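Local coordinates for putative alpha/beta hydrolase FOLD protein (Candidatus Nitrososphaera gargensis, PDB 5A62), which probably hydrolyses ester bonds as a carboxylesterase of the alpha/beta hydrolase fold, at residues H155-L160 and R171-F176; E178-T181 and G187-A190. All coordinates share one frame; numbering follows the deposited sequence.

Contact 1 (H155-L160 and R171-F176)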
loop_
_atom_site.group_PDB
_atom_site.type_symbol
_atom_site.label_atom_id
_atom_site.label_comp_id
_atom_site.label_asym_id
_atom_site.label_seq_id
_atom_site.Cartn_x
_atom_site.Cartn_y
_atom_site.Cartn_z
ATOM N N HIS A 155 24.095 -2.286 -1.358
ATOM C CA HIS A 155 23.726 -3.179 -0.250
ATOM C C HIS A 155 23.127 -4.483 -0.680
ATOM O O HIS A 155 23.377 -5.523 -0.025
ATOM C CB HIS A 155 22.781 -2.449 0.716
ATOM C CG HIS A 155 23.468 -1.437 1.557
ATOM N ND1 HIS A 155 24.113 -1.781 2.734
ATOM C CD2 HIS A 155 23.547 -0.100 1.449
ATOM C CE1 HIS A 155 24.637 -0.682 3.251
ATOM N NE2 HIS A 155 24.309 0.351 2.501
ATOM N N LYS A 156 22.354 -4.475 -1.754
ATOM C CA LYS A 156 21.769 -5.706 -2.300
ATOM C C LYS A 156 22.860 -6.631 -2.877
ATOM O O LYS A 156 22.743 -7.831 -2.775
ATOM C CB LYS A 156 20.744 -5.415 -3.345
ATOM C CG LYS A 156 19.494 -4.804 -2.722
ATOM C CD LYS A 156 18.438 -4.531 -3.764
ATOM C CE LYS A 156 17.786 -5.767 -4.295
ATOM N NZ LYS A 156 16.831 -6.244 -3.244
ATOM N N LEU A 157 23.890 -6.019 -3.407
ATOM C CA LEU A 157 24.908 -6.777 -4.111
ATOM C C LEU A 157 25.876 -7.456 -3.172
ATOM O O LEU A 157 26.488 -8.413 -3.570
ATOM C CB LEU A 157 25.615 -5.861 -5.063
ATOM C CG LEU A 157 24.831 -5.533 -6.313
ATOM C CD1 LEU A 157 25.416 -4.415 -7.142
ATOM C CD2 LEU A 157 24.651 -6.744 -7.235
ATOM N N VAL A 158 26.087 -6.974 -1.955
ATOM C CA VAL A 158 27.019 -7.611 -1.013
ATOM C C VAL A 158 26.318 -8.275 0.174
ATOM O O VAL A 158 25.442 -7.733 0.775
ATOM C CB VAL A 158 27.931 -6.528 -0.441
ATOM C CG1 VAL A 158 28.928 -7.129 0.518
ATOM C CG2 VAL A 158 28.607 -5.770 -1.553
ATOM N N SER A 159 26.708 -9.487 0.545
ATOM C CA SER A 159 26.066 -10.186 1.669
ATOM C C SER A 159 27.222 -10.645 2.579
ATOM O O SER A 159 27.949 -11.648 2.305
ATOM C CB SER A 159 25.174 -11.278 1.094
ATOM O OG SER A 159 24.687 -10.833 -0.210
ATOM N N LEU A 160 27.474 -9.809 3.586
ATOM C CA LEU A 160 28.526 -10.081 4.530
ATOM C C LEU A 160 28.138 -11.320 5.307
ATOM O O LEU A 160 28.970 -12.226 5.513
ATOM C CB LEU A 160 28.681 -8.857 5.461
ATOM C CG LEU A 160 29.263 -7.645 4.799
ATOM C CD1 LEU A 160 29.610 -6.585 5.811
ATOM C CD2 LEU A 160 30.527 -8.020 4.025
ATOM N N ARG A 171 30.152 -9.300 -13.834
ATOM C CA ARG A 171 29.435 -8.801 -14.997
ATOM C C ARG A 171 27.921 -8.761 -14.737
ATOM O O ARG A 171 27.233 -7.829 -15.197
ATOM C CB ARG A 171 29.763 -9.617 -16.194
ATOM C CG ARG A 171 31.257 -9.493 -16.455
ATOM C CD ARG A 171 31.762 -10.271 -17.627
ATOM N NE ARG A 171 31.687 -11.672 -17.338
ATOM C CZ ARG A 171 32.707 -12.515 -17.291
ATOM N NH1 ARG A 171 33.978 -12.099 -17.486
ATOM N NH2 ARG A 171 32.431 -13.804 -17.031
ATOM N N HIS A 172 27.439 -9.747 -14.002
ATOM C CA HIS A 172 25.992 -9.778 -13.674
ATOM C C HIS A 172 25.700 -8.724 -12.628
ATOM O O HIS A 172 24.694 -7.992 -12.735
ATOM C CB HIS A 172 25.601 -11.152 -13.144
ATOM C CG HIS A 172 25.625 -12.209 -14.172
ATOM N ND1 HIS A 172 25.832 -13.534 -13.874
ATOM C CD2 HIS A 172 25.447 -12.128 -15.494
ATOM C CE1 HIS A 172 25.805 -14.221 -15.007
ATOM N NE2 HIS A 172 25.520 -13.394 -15.995
ATOM N N ALA A 173 26.530 -8.576 -11.610
ATOM C CA ALA A 173 26.390 -7.476 -10.697
ATOM C C ALA A 173 26.297 -6.123 -11.355
ATOM O O ALA A 173 25.484 -5.279 -10.991
ATOM C CB ALA A 173 27.505 -7.489 -9.667
ATOM N N ASP A 174 27.160 -5.908 -12.355
ATOM C CA ASP A 174 27.197 -4.650 -12.958
ATOM C C ASP A 174 25.985 -4.412 -13.851
ATOM O O ASP A 174 25.510 -3.265 -13.920
ATOM C CB ASP A 174 28.520 -4.513 -13.766
ATOM C CG ASP A 174 29.665 -4.246 -12.908
ATOM O OD1 ASP A 174 29.583 -3.874 -11.753
ATOM O OD2 ASP A 174 30.812 -4.376 -13.439
ATOM N N PHE A 175 25.475 -5.435 -14.500
ATOM C CA PHE A 175 24.216 -5.357 -15.236
ATOM C C PHE A 175 23.041 -5.007 -14.278
ATOM O O PHE A 175 22.300 -4.035 -14.520
ATOM C CB PHE A 175 24.009 -6.654 -15.956
ATOM C CG PHE A 175 22.708 -6.810 -16.721
ATOM C CD1 PHE A 175 22.110 -5.763 -17.368
ATOM C CD2 PHE A 175 22.120 -8.054 -16.806
ATOM C CE1 PHE A 175 20.928 -5.983 -18.115
ATOM C CE2 PHE A 175 20.933 -8.231 -17.500
ATOM C CZ PHE A 175 20.371 -7.177 -18.174
ATOM N N PHE A 176 22.996 -5.678 -13.139
ATOM C CA PHE A 176 22.030 -5.339 -12.139
ATOM C C PHE A 176 22.141 -3.892 -11.705
ATOM O O PHE A 176 21.121 -3.176 -11.603
ATOM C CB PHE A 176 22.151 -6.253 -10.931
ATOM C CG PHE A 176 21.266 -5.879 -9.787
ATOM C CD1 PHE A 176 19.994 -6.324 -9.728
ATOM C CD2 PHE A 176 21.747 -5.086 -8.785
ATOM C CE1 PHE A 176 19.174 -5.962 -8.673
ATOM C CE2 PHE A 176 20.933 -4.753 -7.713
ATOM C CZ PHE A 176 19.652 -5.199 -7.711
#

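Contact 2 (E178-T181 and G187-A190)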
loop_
_atom_site.group_PDB
_atom_site.type_symbol
_atom_site.label_atom_id
_atom_site.label_comp_id
_atom_site.label_asym_id
_atom_site.label_seq_id
_atom_site.Cartn_x
_atom_site.Cartn_y
_atom_site.Cartn_z
ATOM N N GLU A 178 23.318 -1.289 -13.341
ATOM C CA GLU A 178 22.836 -0.487 -14.471
ATOM C C GLU A 178 21.339 -0.361 -14.385
ATOM O O GLU A 178 20.839 0.798 -14.329
ATOM C CB GLU A 178 23.278 -1.019 -15.860
ATOM C CG GLU A 178 23.032 -0.001 -17.013
ATOM C CD GLU A 178 24.117 1.082 -17.228
ATOM O OE1 GLU A 178 24.621 1.712 -16.243
ATOM O OE2 GLU A 178 24.444 1.357 -18.436
ATOM N N VAL A 179 20.686 -1.523 -14.318
ATOM C CA VAL A 179 19.230 -1.600 -14.437
ATOM C C VAL A 179 18.591 -0.951 -13.177
ATOM O O VAL A 179 17.787 -0.030 -13.264
ATOM C CB VAL A 179 18.777 -3.023 -14.586
ATOM C CG1 VAL A 179 17.252 -3.188 -14.373
ATOM C CG2 VAL A 179 19.247 -3.612 -15.926
ATOM N N PHE A 180 18.988 -1.446 -12.013
ATOM C CA PHE A 180 18.315 -1.089 -10.755
ATOM C C PHE A 180 18.367 0.380 -10.482
ATOM O O PHE A 180 17.418 1.002 -9.991
ATOM C CB PHE A 180 18.913 -1.918 -9.620
ATOM C CG PHE A 180 18.169 -1.831 -8.328
ATOM C CD1 PHE A 180 17.094 -2.698 -8.091
ATOM C CD2 PHE A 180 18.507 -0.896 -7.370
ATOM C CE1 PHE A 180 16.438 -2.641 -6.862
ATOM C CE2 PHE A 180 17.852 -0.839 -6.170
ATOM C CZ PHE A 180 16.801 -1.664 -5.968
ATOM N N THR A 181 19.519 1.008 -10.762
ATOM C CA THR A 181 19.724 2.380 -10.371
ATOM C C THR A 181 18.987 3.382 -11.292
ATOM O O THR A 181 19.000 4.566 -11.000
ATOM C CB THR A 181 21.208 2.731 -10.221
ATOM O OG1 THR A 181 21.816 2.609 -11.493
ATOM C CG2 THR A 181 21.828 1.878 -9.179
ATOM N N GLY A 187 9.294 5.445 -6.942
ATOM C CA GLY A 187 8.794 4.297 -7.633
ATOM C C GLY A 187 9.098 3.013 -6.924
ATOM O O GLY A 187 8.246 2.087 -6.931
ATOM N N PHE A 188 10.293 2.825 -6.384
ATOM C CA PHE A 188 10.612 1.646 -5.621
ATOM C C PHE A 188 9.691 1.531 -4.421
ATOM O O PHE A 188 9.148 0.446 -4.160
ATOM C CB PHE A 188 12.089 1.735 -5.177
ATOM C CG PHE A 188 12.493 0.517 -4.392
ATOM C CD1 PHE A 188 12.824 -0.670 -5.017
ATOM C CD2 PHE A 188 12.561 0.558 -3.011
ATOM C CE1 PHE A 188 13.154 -1.793 -4.261
ATOM C CE2 PHE A 188 12.885 -0.550 -2.280
ATOM C CZ PHE A 188 13.137 -1.693 -2.893
ATOM N N VAL A 189 9.592 2.609 -3.646
ATOM C CA VAL A 189 8.759 2.618 -2.473
ATOM C C VAL A 189 7.330 2.261 -2.815
ATOM O O VAL A 189 6.737 1.367 -2.207
ATOM C CB VAL A 189 8.882 3.916 -1.718
ATOM C CG1 VAL A 189 7.891 3.986 -0.598
ATOM C CG2 VAL A 189 10.306 4.045 -1.165
ATOM N N ALA A 190 6.744 2.906 -3.811
ATOM C CA ALA A 190 5.368 2.661 -4.143
ATOM C C ALA A 190 5.146 1.236 -4.603
ATOM O O ALA A 190 4.110 0.640 -4.303
ATOM C CB ALA A 190 4.908 3.571 -5.199
#

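Contact 1 (H155-L160 and R171-F176)
Leu-157, Ala-173 and Phe-176 form a buried apolar contact between two helices inserted after strand 116-122. Leu-157 sits in the last turn of helix 149-157, and its partners lie on helix 170-180. The backbones are closest at Leu-157 and Ala-173, whose CA atoms are 6.8 Å apart.

Leu-157 uses both branches. Its CD2 lies 3.7 Å from CD2 of Phe-176 and also meets the methyl group of Ala-173, with 3.8 Å between Leu-157 CD2 and Ala-173 CB. Its CD1 lies near the carbonyl O of Ala-173. Leu-157 and Phe-176 point in opposing directions and lie alongside one another, each reaching toward the other's helix. In Phe-176, CG is anti to the backbone N (chi1 174°), and the ring extends across the gap between the helices.

Lys-156 meets the far end of the same ring. Its CE is 3.9 Å from CZ of Phe-176, and its chain crosses the Phe-176 side chain at about a right angle. The bend at chi3 (72°) turns CE toward CZ of Phe-176. Both Leu-157 and Lys-156 approach the ring obliquely.

No hydrogen bond joins the segments, so the contact rests on apolar packing. Phe-167 in the connecting loop also touches Leu-157. Trp-249 meets the Phe-176 ring edge-to-face. The chain leaves helix 149-157 at Val-158 and returns on helix 170-180. Two consecutive helices joined by a loop pack together here, in an insertion between strands 116-122 and 212-218 consistent with the helical cap of many alpha/beta hydrolases.

Contact 2 (E178-T181 and G187-A190)
Phe-180 brings the far end of its ring against the ring of Phe-188. The closest atoms are CZ of Phe-180 and CE1 of Phe-188, 4.0 Å apart. No other pair of residues from the two segments comes as close.

The ring centroids are 5.9 Å apart, and the planes are inclined at 64°. The pair is oblique. The rings meet near their outer ends and overlap little.

Each phenylalanine has CG anti to its own backbone N, with chi1 at -170° in Phe-180. This carries both rings well away from their helices. The span is long: the CA atoms of Phe-180 and Phe-188 are 9.7 Å apart, and the rings bridge it. The CB of Phe-188 already points toward segment 178-181. Phe-180 starts less directly, but its ring end comes nearer. Both residues are buried, and the two segments share no hydrogen bond. The small interface is thus an aromatic van der Waals contact.

Two side-chain hydroxyls in the link between the helices bond to the backbone. The carbonyl O of Phe-180 is hydrogen-bonded to Thr-183 OG1, and the N of Gly-187 to Ser-184 OG.

Phe-180 ends helix 170-180, and Phe-188 lies in helix 185-194. Helix 149-157 packs against both rings through Met-149, and Leu-152 and Ala-153 add to the cover of Phe-180. Helix 136-147 reaches Phe-188 through Thr-140 and Ala-144. Ile-32, in the loop after strand 25-29, also touches Phe-188, placing the pair where the inserted helices meet a loop of the central sheet.

How the contacts relate
Contacts 1 and 2 follow one another along the chain, and their centres are 14 Å apart. Helix 170-180 serves both, packing back on helix 149-157 in contact 1 and forward on helix 185-194 in contact 2. They touch directly where Lys-156 CD lies 4.0 Å from Phe-180 CZ. The rings of Phe-176 and Phe-180 also meet, with planes at about 20°, so apolar packing continues from one contact to the next. The centre of contact 2 is about 13 Å from the centre of the chain, that of contact 1 about 20 Å. Ser-99 lies in a probable nucleophile elbow on the hydrolase core; neither contact includes it.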